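Local coordinates for catalase (Corynebacterium glutamicum atcc 13032, PDB 4B7H) that breaks hydrogen peroxide down to water and oxygen at a buried haem, a reaction that nitric oxide inhibits by binding the haem iron, at the protoporphyrin IX containing Fe and nitric oxide site and the interface of chains A and C. Coordinates in Å, arbitrary orientation; residue numbers count along the deposited sequence, not the author numbering. Chains: chain A/B/C, Catalase.

Contact 1: the protoporphyrin IX containing Fe and nitric oxide site. Residues chain A 67-70, 106, 127, 140-142, 147, 152, 155, 212, 328, 344, 347-348, 351-352, 355-356, 359; chain B 56, 60. With HEM (protoporphyrin IX containing Fe), chain D; NO (nitric oxide), chain E.
The haem lies almost wholly buried, between a proximal side from helix 343-359 and a distal side where nitric oxide sits. A:Tyr352 is the proximal ligand. Its phenolic OH is 2.0 Å from HEM FE, and its ring leans so that one face looks onto the pyrrole carbon C4A. A:Arg348 lies flat on the same side. Its guanidinium face covers the pyrrole that contains NC, after a bend in the chain at chi3 (73°). From there NE and NH2 grip the tyrosine OH side-on, the tyrosine OH lying close to the guanidinium plane. NH2 also bonds A:Val140 O, and NH1 bonds A:His212 NE2, so the guanidinium is fixed in rotation. This charge would be expected to keep the OH as phenolate.

On the distal side A:His70 stacks on the pyrrole that contains ND, with the planes 7° apart. This is the distal catalytic histidine. A:Phe155 stacks even flatter on the pyrrole that contains NB. Nitric oxide stands between them. Its N is 1.7 Å from HEM FE, nearly opposite the tyrosine OH (175°). NO O lies at the edge of the histidine ring and is 3.2 Å from A:Phe155 CZ. Water 3 joins that O to A:His70 NE2 and to A:Asn142 ND2.

The propionates meet arginines. A:Arg359 grips one carboxylate side-on, NE to O2A and NH2 to O1A. HEM O1A also accepts from A:Gln356 NE2, a bond of 2.9 Å. A:Arg67 NE bonds HEM O1D of the other propionate at 2.9 Å, and A:Arg106 NH1 bonds HEM O2D at 2.7 Å. The guanidinium of A:Arg67 is layered between those of A:Arg106 and A:Arg359. A:Arg106 also holds A:His70 O end-on with two nitrogens. B:Asn60 adds a neighbouring chain at a haem methyl. The site is the catalase active centre, here with nitric oxide in the sixth position of the iron, where it would keep peroxide from the iron.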
loop_
_atom_site.group_PDB
_atom_site.type_symbol
_atom_site.label_atom_id
_atom_site.label_comp_id
_atom_site.label_asym_id
_atom_site.label_seq_id
_atom_site.Cartn_x
_atom_site.Cartn_y
_atom_site.Cartn_z
ATOM N N ARG A 67 1.079 0.467 15.167
ATOM C CA ARG A 67 2.108 1.455 15.468
ATOM C C ARG A 67 3.420 0.798 15.879
ATOM O O ARG A 67 3.428 -0.213 16.601
ATOM C CB ARG A 67 1.682 2.323 16.645
ATOM C CG ARG A 67 0.509 3.209 16.379
ATOM C CD ARG A 67 -0.111 3.577 17.733
ATOM N NE ARG A 67 -1.146 4.592 17.603
ATOM C CZ ARG A 67 -2.364 4.357 17.126
ATOM N NH1 ARG A 67 -2.721 3.122 16.753
ATOM N NH2 ARG A 67 -3.233 5.356 17.031
ATOM N N ILE A 68 4.532 1.403 15.464
ATOM C CA ILE A 68 5.826 1.109 16.075
ATOM C C ILE A 68 6.435 2.413 16.601
ATOM O O ILE A 68 6.656 3.355 15.831
ATOM C CB ILE A 68 6.803 0.383 15.102
ATOM C CG1 ILE A 68 8.159 0.181 15.789
ATOM C CG2 ILE A 68 6.954 1.126 13.762
ATOM C CD1 ILE A 68 9.156 -0.667 14.989
ATOM N N PRO A 69 6.650 2.514 17.928
ATOM C CA PRO A 69 6.196 1.624 18.997
ATOM C C PRO A 69 4.789 2.037 19.450
ATOM O O PRO A 69 4.092 2.720 18.688
ATOM C CB PRO A 69 7.239 1.866 20.108
ATOM C CG PRO A 69 7.888 3.214 19.776
ATOM C CD PRO A 69 7.291 3.715 18.484
ATOM N N HIS A 70 4.384 1.614 20.649
ATOM C CA HIS A 70 3.086 1.957 21.253
ATOM C C HIS A 70 1.907 1.282 20.535
ATOM O O HIS A 70 0.798 1.818 20.505
ATOM C CB HIS A 70 2.862 3.474 21.343
ATOM C CG HIS A 70 3.809 4.197 22.260
ATOM N ND1 HIS A 70 3.457 4.590 23.537
ATOM C CD2 HIS A 70 5.069 4.659 22.061
ATOM C CE1 HIS A 70 4.467 5.238 24.092
ATOM N NE2 HIS A 70 5.459 5.290 23.221
ATOM N N ARG A 106 -5.177 8.780 23.925
ATOM C CA ARG A 106 -4.824 7.368 23.798
ATOM C C ARG A 106 -3.720 7.049 24.799
ATOM O O ARG A 106 -2.727 7.782 24.904
ATOM C CB ARG A 106 -4.403 7.011 22.363
ATOM C CG ARG A 106 -4.159 5.507 22.130
ATOM C CD ARG A 106 -3.887 5.228 20.661
ATOM N NE ARG A 106 -3.611 3.818 20.361
ATOM C CZ ARG A 106 -2.421 3.234 20.503
ATOM N NH1 ARG A 106 -1.384 3.926 20.978
ATOM N NH2 ARG A 106 -2.268 1.946 20.185
ATOM N N ALA A 127 -1.239 10.298 25.468
ATOM C CA ALA A 127 -1.263 11.127 24.268
ATOM C C ALA A 127 -2.593 11.833 24.073
ATOM O O ALA A 127 -3.619 11.190 23.822
ATOM C CB ALA A 127 -0.927 10.279 23.049
ATOM N N VAL A 140 1.637 14.754 22.894
ATOM C CA VAL A 140 1.852 13.321 22.847
ATOM C C VAL A 140 2.888 13.017 23.920
ATOM O O VAL A 140 4.104 13.059 23.681
ATOM C CB VAL A 140 2.303 12.887 21.432
ATOM C CG1 VAL A 140 2.461 11.376 21.354
ATOM C CG2 VAL A 140 1.279 13.366 20.397
ATOM N N GLY A 141 2.390 12.753 25.127
ATOM C CA GLY A 141 3.257 12.587 26.275
ATOM C C GLY A 141 3.371 11.153 26.748
ATOM O O GLY A 141 2.918 10.229 26.071
ATOM N N ASN A 142 4.010 10.977 27.901
ATOM C CA ASN A 142 4.167 9.675 28.551
ATOM C C ASN A 142 3.860 9.841 30.034
ATOM O O ASN A 142 3.699 10.967 30.510
ATOM C CB ASN A 142 5.603 9.152 28.395
ATOM C CG ASN A 142 5.837 8.400 27.090
ATOM O OD1 ASN A 142 4.936 7.752 26.547
ATOM N ND2 ASN A 142 7.067 8.455 26.603
ATOM N N PHE A 147 12.956 10.651 29.658
ATOM C CA PHE A 147 12.999 9.528 28.718
ATOM C C PHE A 147 14.425 9.003 28.618
ATOM O O PHE A 147 15.340 9.572 29.220
ATOM C CB PHE A 147 12.473 9.950 27.347
ATOM C CG PHE A 147 11.985 8.802 26.487
ATOM C CD1 PHE A 147 10.872 8.065 26.862
ATOM C CD2 PHE A 147 12.611 8.500 25.284
ATOM C CE1 PHE A 147 10.399 7.015 26.064
ATOM C CE2 PHE A 147 12.149 7.455 24.480
ATOM C CZ PHE A 147 11.035 6.720 24.869
ATOM N N GLY A 152 17.506 11.687 18.724
ATOM C CA GLY A 152 16.644 10.831 17.930
ATOM C C GLY A 152 17.381 9.811 17.091
ATOM O O GLY A 152 16.809 8.786 16.718
ATOM N N PHE A 155 17.005 6.484 18.733
ATOM C CA PHE A 155 15.687 5.963 19.073
ATOM C C PHE A 155 15.385 4.576 18.472
ATOM O O PHE A 155 14.928 3.686 19.202
ATOM C CB PHE A 155 14.615 7.011 18.758
ATOM C CG PHE A 155 13.215 6.547 18.997
ATOM C CD1 PHE A 155 12.684 6.517 20.274
ATOM C CD2 PHE A 155 12.418 6.166 17.932
ATOM C CE1 PHE A 155 11.372 6.113 20.487
ATOM C CE2 PHE A 155 11.113 5.756 18.133
ATOM C CZ PHE A 155 10.586 5.737 19.410
ATOM N N HIS A 212 9.237 16.753 27.239
ATOM C CA HIS A 212 10.108 17.770 26.638
ATOM C C HIS A 212 9.819 19.165 27.156
ATOM O O HIS A 212 8.697 19.488 27.539
ATOM C CB HIS A 212 9.904 17.886 25.122
ATOM C CG HIS A 212 9.983 16.598 24.373
ATOM N ND1 HIS A 212 11.177 15.974 24.088
ATOM C CD2 HIS A 212 9.016 15.830 23.815
ATOM C CE1 HIS A 212 10.943 14.872 23.395
ATOM N NE2 HIS A 212 9.638 14.764 23.213
ATOM N N LEU A 328 -1.971 10.667 16.405
ATOM C CA LEU A 328 -1.512 11.662 17.372
ATOM C C LEU A 328 -0.076 12.043 17.027
ATOM O O LEU A 328 0.736 11.182 16.699
ATOM C CB LEU A 328 -1.643 11.109 18.791
ATOM C CG LEU A 328 -3.120 10.946 19.203
ATOM C CD1 LEU A 328 -3.312 9.930 20.324
ATOM C CD2 LEU A 328 -3.724 12.294 19.615
ATOM N N MET A 344 15.495 15.143 20.585
ATOM C CA MET A 344 14.489 14.087 20.544
ATOM C C MET A 344 13.187 14.659 20.005
ATOM O O MET A 344 12.589 14.108 19.073
ATOM C CB MET A 344 14.290 13.480 21.933
ATOM C CG MET A 344 15.502 12.695 22.436
ATOM S SD MET A 344 15.625 11.046 21.736
ATOM C CE MET A 344 14.366 10.236 22.714
ATOM N N ALA A 347 13.351 15.376 16.218
ATOM C CA ALA A 347 13.168 14.160 15.431
ATOM C C ALA A 347 11.701 13.709 15.422
ATOM O O ALA A 347 11.176 13.313 14.376
ATOM C CB ALA A 347 14.072 13.044 15.946
ATOM N N ARG A 348 11.035 13.770 16.577
ATOM C CA ARG A 348 9.621 13.417 16.661
ATOM C C ARG A 348 8.749 14.260 15.734
ATOM O O ARG A 348 7.795 13.751 15.148
ATOM C CB ARG A 348 9.114 13.557 18.092
ATOM C CG ARG A 348 9.751 12.593 19.068
ATOM C CD ARG A 348 9.191 12.811 20.464
ATOM N NE ARG A 348 7.824 12.310 20.568
ATOM C CZ ARG A 348 6.884 12.822 21.363
ATOM N NH1 ARG A 348 7.147 13.877 22.131
ATOM N NH2 ARG A 348 5.668 12.283 21.380
ATOM N N ALA A 351 8.876 12.392 12.623
ATOM C CA ALA A 351 8.623 10.958 12.581
ATOM C C ALA A 351 7.167 10.512 12.599
ATOM O O ALA A 351 6.838 9.503 11.982
ATOM C CB ALA A 351 9.386 10.271 13.693
ATOM N N TYR A 352 6.300 11.225 13.310
ATOM C CA TYR A 352 4.942 10.709 13.517
ATOM C C TYR A 352 4.107 10.774 12.246
ATOM O O TYR A 352 3.515 9.769 11.843
ATOM C CB TYR A 352 4.228 11.415 14.671
ATOM C CG TYR A 352 4.793 11.055 16.029
ATOM C CD1 TYR A 352 6.117 11.355 16.358
ATOM C CD2 TYR A 352 4.012 10.430 16.985
ATOM C CE1 TYR A 352 6.639 11.024 17.591
ATOM C CE2 TYR A 352 4.526 10.113 18.237
ATOM C CZ TYR A 352 5.844 10.406 18.525
ATOM O OH TYR A 352 6.364 10.103 19.759
ATOM N N GLN A 355 5.264 8.178 9.786
ATOM C CA GLN A 355 4.721 6.838 9.994
ATOM C C GLN A 355 3.232 6.779 9.640
ATOM O O GLN A 355 2.761 5.805 9.043
ATOM C CB GLN A 355 4.941 6.325 11.421
ATOM C CG GLN A 355 4.407 4.888 11.538
ATOM C CD GLN A 355 4.808 4.139 12.793
ATOM O OE1 GLN A 355 4.084 3.230 13.229
ATOM N NE2 GLN A 355 5.961 4.480 13.368
ATOM N N GLN A 356 2.496 7.830 9.985
ATOM C CA GLN A 356 1.056 7.840 9.761
ATOM C C GLN A 356 0.687 7.822 8.281
ATOM O O GLN A 356 -0.291 7.175 7.892
ATOM C CB GLN A 356 0.430 9.021 10.509
ATOM C CG GLN A 356 0.433 8.774 12.015
ATOM C CD GLN A 356 0.522 10.033 12.849
ATOM O OE1 GLN A 356 0.513 11.154 12.330
ATOM N NE2 GLN A 356 0.605 9.849 14.170
ATOM N N ARG A 359 1.185 4.036 7.775
ATOM C CA ARG A 359 0.377 3.178 8.635
ATOM C C ARG A 359 -1.106 3.289 8.303
ATOM O O ARG A 359 -1.839 2.303 8.338
ATOM C CB ARG A 359 0.633 3.583 10.098
ATOM C CG ARG A 359 -0.228 2.871 11.084
ATOM C CD ARG A 359 0.201 3.141 12.500
ATOM N NE ARG A 359 -0.128 4.459 13.047
ATOM C CZ ARG A 359 -1.341 4.837 13.445
ATOM N NH1 ARG A 359 -2.386 4.034 13.274
ATOM N NH2 ARG A 359 -1.509 6.041 13.993
ATOM N N LEU B 56 15.155 6.709 10.610
ATOM C CA LEU B 56 13.817 6.903 11.163
ATOM C C LEU B 56 12.713 6.439 10.202
ATOM O O LEU B 56 11.730 5.814 10.629
ATOM C CB LEU B 56 13.585 8.364 11.547
ATOM C CG LEU B 56 14.422 8.926 12.690
ATOM C CD1 LEU B 56 14.156 10.425 12.815
ATOM C CD2 LEU B 56 14.113 8.198 14.004
ATOM N N ASN B 60 10.005 3.502 10.740
ATOM C CA ASN B 60 8.573 3.803 10.672
ATOM C C ASN B 60 7.773 2.831 9.816
ATOM O O ASN B 60 6.552 2.779 9.929
ATOM C CB ASN B 60 8.333 5.225 10.133
ATOM C CG ASN B 60 8.523 6.310 11.179
ATOM O OD1 ASN B 60 8.725 7.495 10.839
ATOM N ND2 ASN B 60 8.449 5.935 12.441
HETATM C CHA HEM D . 4.322 6.618 19.198
HETATM C CHB HEM D . 8.450 8.198 17.202
HETATM C CHC HEM D . 10.013 9.463 21.605
HETATM C CHD HEM D . 5.449 9.289 23.128
HETATM C C1A HEM D . 5.301 6.917 18.282
HETATM C C2A HEM D . 5.215 6.704 16.849
HETATM C C3A HEM D . 6.355 7.160 16.309
HETATM C C4A HEM D . 7.194 7.661 17.370
HETATM C CMA HEM D . 6.767 7.183 14.833
HETATM C CAA HEM D . 4.006 6.082 16.117
HETATM C CBA HEM D . 3.004 7.177 15.780
HETATM C CGA HEM D . 1.884 6.691 14.898
HETATM O O1A HEM D . 0.739 7.161 15.117
HETATM O O2A HEM D . 2.105 5.857 13.983
HETATM C C1B HEM D . 9.257 8.658 18.217
HETATM C C2B HEM D . 10.615 9.133 18.076
HETATM C C3B HEM D . 11.052 9.459 19.310
HETATM C C4B HEM D . 9.973 9.222 20.242
HETATM C CMB HEM D . 11.369 9.198 16.732
HETATM C CAB HEM D . 12.406 10.040 19.761
HETATM C CBB HEM D . 13.166 10.783 18.957
HETATM C C1C HEM D . 8.881 9.698 22.364
HETATM C C2C HEM D . 8.767 10.521 23.560
HETATM C C3C HEM D . 7.488 10.459 23.969
HETATM C C4C HEM D . 6.769 9.620 23.034
HETATM C CMC HEM D . 9.939 11.289 24.220
HETATM C CAC HEM D . 6.781 11.173 25.147
HETATM C CBC HEM D . 7.193 12.359 25.628
HETATM C C1D HEM D . 4.764 8.497 22.248
HETATM C C2D HEM D . 3.411 8.096 22.456
HETATM C C3D HEM D . 3.047 7.271 21.252
HETATM C C4D HEM D . 4.213 7.255 20.411
HETATM C CMD HEM D . 2.522 8.423 23.654
HETATM C CAD HEM D . 1.687 6.637 21.002
HETATM C CBD HEM D . 0.728 7.725 20.525
HETATM C CGD HEM D . -0.609 7.058 20.396
HETATM O O1D HEM D . -1.133 6.943 19.260
HETATM O O2D HEM D . -1.150 6.613 21.439
HETATM N NA HEM D . 6.519 7.512 18.572
HETATM N NB HEM D . 8.892 8.720 19.544
HETATM N NC HEM D . 7.636 9.167 22.068
HETATM N ND HEM D . 5.219 7.980 21.038
HETATM FE FE HEM D . 7.077 8.301 20.334
HETATM N N NO E . 7.666 6.840 20.969
HETATM O O NO E . 8.356 6.223 21.586
HETATM O O HOH W 1 -0.447 6.503 24.017
HETATM O O HOH W 2 -1.198 7.976 16.833
HETATM O O HOH W 3 7.668 6.674 24.350
#

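Contact 2: the interface of chains A and C. Residues chain A 397-401, 413-415; chain C 154, 178-179, 182-185.
C:Arg182, at the end of helix 173-182, reaches across to two loop segments of chain A. Its CG is anti to the carbonyl carbon (chi1 -64°), and the chain then runs extended to NE. C:Arg182 CB packs against A:Pro399 CG at 3.5 Å, the two side chains running antiparallel past one another. CG and CD pass alongside the carbonyl oxygen of A:Thr413, and CD also nears the backbone of A:Asn400. C:Arg182 NE turns back to its own chain and bonds C:Asp178 OD1 at 2.8 Å, a salt bridge that lies in the guanidinium plane but meets the carboxylate from above its plane. CZ faces A:Arg401 CA. At the tip C:Arg182 NH1 bonds A:Thr413 O at 2.9 Å, on a lone pair of the carbonyl and in the guanidinium plane. NH2 rests beside A:Arg401 CB. The guanidinium is thus held flat at two edges, with A:Asn400 O over the rim of one face.

C:Asp178 both positions this arginine and contacts chain A itself. C:Asp178 OD2 takes A:Tyr397 OH on the anti lone pair at 2.6 Å and A:Arg401 N on the syn lone pair at 2.9 Å. The tyrosine ring and the carboxylate stand almost perpendicular (82°). The nearby guanidinium would tend to keep this aspartate charged.

Further along, C:Lys154 bends at chi2, chi3 and chi4 to bring NZ to A:Ser398 O, above the carbonyl plane. A:Ser415 OG bonds C:Glu185 OE1 at 2.6 Å on its syn lone pair. Water 4 joins C:Glu185 OE2 to A:Ser415 O. Firm bonds go to the backbone carbonyls A:Ser398 O and A:Thr413 O, so the course of the loop backbone may matter as well as the side chains. The patch belongs to a two-fold interface of the deposited tetramer. It pins loops of one subunit onto a helix of another, consistent with the tetramers usual for catalases.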
loop_
_atom_site.group_PDB
_atom_site.type_symbol
_atom_site.label_atom_id
_atom_site.label_comp_id
_atom_site.label_asym_id
_atom_site.label_seq_id
_atom_site.Cartn_x
_atom_site.Cartn_y
_atom_site.Cartn_z
ATOM N N TYR A 397 -2.547 26.002 -6.844
ATOM C CA TYR A 397 -1.203 26.558 -6.708
ATOM C C TYR A 397 -1.322 27.947 -6.102
ATOM O O TYR A 397 -2.333 28.631 -6.306
ATOM C CB TYR A 397 -0.552 26.667 -8.103
ATOM C CG TYR A 397 -1.334 27.603 -9.012
ATOM C CD1 TYR A 397 -2.503 27.178 -9.649
ATOM C CD2 TYR A 397 -0.935 28.932 -9.190
ATOM C CE1 TYR A 397 -3.245 28.047 -10.443
ATOM C CE2 TYR A 397 -1.669 29.811 -9.999
ATOM C CZ TYR A 397 -2.822 29.355 -10.613
ATOM O OH TYR A 397 -3.566 30.201 -11.401
ATOM N N SER A 398 -0.298 28.378 -5.369
ATOM C CA SER A 398 -0.188 29.785 -4.991
ATOM C C SER A 398 1.249 30.225 -5.262
ATOM O O SER A 398 2.169 29.412 -5.193
ATOM C CB SER A 398 -0.603 30.042 -3.530
ATOM O OG SER A 398 0.483 29.867 -2.629
ATOM N N PRO A 399 1.456 31.513 -5.580
ATOM C CA PRO A 399 0.452 32.583 -5.663
ATOM C C PRO A 399 -0.447 32.443 -6.883
ATOM O O PRO A 399 -0.020 31.905 -7.908
ATOM C CB PRO A 399 1.310 33.840 -5.797
ATOM C CG PRO A 399 2.557 33.346 -6.490
ATOM C CD PRO A 399 2.811 32.020 -5.845
ATOM N N ASN A 400 -1.687 32.912 -6.765
ATOM C CA ASN A 400 -2.644 32.832 -7.858
ATOM C C ASN A 400 -3.494 34.085 -7.929
ATOM O O ASN A 400 -3.455 34.916 -7.007
ATOM C CB ASN A 400 -3.528 31.584 -7.732
ATOM C CG ASN A 400 -4.290 31.531 -6.427
ATOM O OD1 ASN A 400 -4.001 30.701 -5.543
ATOM N ND2 ASN A 400 -5.267 32.403 -6.288
ATOM N N ARG A 401 -4.274 34.208 -9.003
ATOM C CA ARG A 401 -5.093 35.400 -9.240
ATOM C C ARG A 401 -6.469 35.368 -8.573
ATOM O O ARG A 401 -7.300 36.254 -8.810
ATOM C CB ARG A 401 -5.225 35.669 -10.746
ATOM C CG ARG A 401 -6.002 34.622 -11.552
ATOM C CD ARG A 401 -6.023 35.038 -13.014
ATOM N NE ARG A 401 -6.729 34.110 -13.895
ATOM C CZ ARG A 401 -8.040 34.152 -14.118
ATOM N NH1 ARG A 401 -8.788 35.055 -13.496
ATOM N NH2 ARG A 401 -8.608 33.288 -14.953
ATOM N N THR A 413 -0.427 37.382 -3.265
ATOM C CA THR A 413 -0.462 37.733 -4.679
ATOM C C THR A 413 0.842 37.442 -5.430
ATOM O O THR A 413 0.842 37.340 -6.658
ATOM C CB THR A 413 -0.858 39.204 -4.875
ATOM O OG1 THR A 413 0.013 40.042 -4.110
ATOM C CG2 THR A 413 -2.295 39.431 -4.410
ATOM N N ASP A 414 1.956 37.307 -4.708
ATOM C CA ASP A 414 3.204 36.925 -5.360
ATOM C C ASP A 414 4.017 35.927 -4.539
ATOM O O ASP A 414 3.603 35.506 -3.460
ATOM C CB ASP A 414 4.048 38.156 -5.737
ATOM C CG ASP A 414 4.477 38.974 -4.530
ATOM O OD1 ASP A 414 4.918 38.380 -3.517
ATOM O OD2 ASP A 414 4.384 40.227 -4.590
ATOM N N SER A 415 5.183 35.577 -5.069
ATOM C CA SER A 415 6.040 34.548 -4.500
ATOM C C SER A 415 7.024 35.040 -3.432
ATOM O O SER A 415 7.917 34.289 -3.032
ATOM C CB SER A 415 6.859 33.920 -5.619
ATOM O OG SER A 415 7.695 34.907 -6.204
ATOM N N LYS C 154 8.023 26.239 -2.749
ATOM C CA LYS C 154 7.230 26.583 -3.925
ATOM C C LYS C 154 7.128 25.479 -4.971
ATOM O O LYS C 154 6.369 25.608 -5.935
ATOM C CB LYS C 154 7.810 27.837 -4.577
ATOM C CG LYS C 154 7.673 29.083 -3.717
ATOM C CD LYS C 154 6.918 30.180 -4.465
ATOM C CE LYS C 154 5.510 29.732 -4.871
ATOM N NZ LYS C 154 4.571 29.574 -3.708
ATOM N N ASP C 178 -0.173 32.354 -14.968
ATOM C CA ASP C 178 -0.510 32.990 -13.704
ATOM C C ASP C 178 0.559 32.666 -12.666
ATOM O O ASP C 178 1.060 33.560 -11.978
ATOM C CB ASP C 178 -1.894 32.533 -13.226
ATOM C CG ASP C 178 -2.399 33.327 -12.035
ATOM O OD1 ASP C 178 -2.222 34.567 -12.013
ATOM O OD2 ASP C 178 -2.976 32.708 -11.108
ATOM N N PHE C 179 0.938 31.396 -12.573
ATOM C CA PHE C 179 1.996 31.035 -11.639
ATOM C C PHE C 179 3.339 31.657 -12.023
ATOM O O PHE C 179 4.009 32.275 -11.197
ATOM C CB PHE C 179 2.170 29.524 -11.495
ATOM C CG PHE C 179 3.285 29.169 -10.570
ATOM C CD1 PHE C 179 3.087 29.221 -9.197
ATOM C CD2 PHE C 179 4.550 28.853 -11.056
ATOM C CE1 PHE C 179 4.119 28.936 -8.313
ATOM C CE2 PHE C 179 5.587 28.574 -10.185
ATOM C CZ PHE C 179 5.373 28.618 -8.810
ATOM N N ARG C 182 3.509 35.429 -11.400
ATOM C CA ARG C 182 3.434 35.779 -9.981
ATOM C C ARG C 182 4.624 35.239 -9.185
ATOM O O ARG C 182 4.830 35.618 -8.019
ATOM C CB ARG C 182 2.104 35.322 -9.376
ATOM C CG ARG C 182 0.900 36.032 -9.978
ATOM C CD ARG C 182 -0.399 35.576 -9.339
ATOM N NE ARG C 182 -1.503 36.319 -9.924
ATOM C CZ ARG C 182 -1.937 37.495 -9.480
ATOM N NH1 ARG C 182 -1.381 38.054 -8.410
ATOM N NH2 ARG C 182 -2.934 38.113 -10.110
ATOM N N ALA C 183 5.402 34.361 -9.819
ATOM C CA ALA C 183 6.646 33.847 -9.246
ATOM C C ALA C 183 7.776 34.182 -10.218
ATOM O O ALA C 183 8.319 33.294 -10.880
ATOM C CB ALA C 183 6.560 32.329 -9.018
ATOM N N PRO C 184 8.128 35.474 -10.320
ATOM C CA PRO C 184 9.019 35.940 -11.393
ATOM C C PRO C 184 10.445 35.396 -11.304
ATOM O O PRO C 184 11.208 35.537 -12.266
ATOM C CB PRO C 184 9.009 37.463 -11.218
ATOM C CG PRO C 184 8.655 37.661 -9.771
ATOM C CD PRO C 184 7.663 36.586 -9.473
ATOM N N GLU C 185 10.800 34.757 -10.190
ATOM C CA GLU C 185 12.067 34.028 -10.134
ATOM C C GLU C 185 12.140 32.987 -11.259
ATOM O O GLU C 185 13.226 32.533 -11.624
ATOM C CB GLU C 185 12.272 33.377 -8.764
ATOM C CG GLU C 185 11.208 32.337 -8.381
ATOM C CD GLU C 185 10.135 32.920 -7.470
ATOM O OE1 GLU C 185 9.606 34.014 -7.778
ATOM O OE2 GLU C 185 9.825 32.293 -6.431
HETATM O O HOH W 4 10.356 33.731 -4.141
#

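Contact 1 and contact 2 have no residue position in common except through one short element, and the centres of their C-alpha atoms are about 36 Å apart. Both cross subunit boundaries. Contact 1 is built mainly from chain A, with chain B adding residues from helix 50-59 and just after it, whereas contact 2 joins loops of chain A to chain C. The 3-10 helix 152-154 serves both, lining the haem in chain A and offering a lysine to the interface in chain C. Contact 2 probably lies close to the haem pocket of chain C, and tetramer assembly may help to keep the active centres in shape.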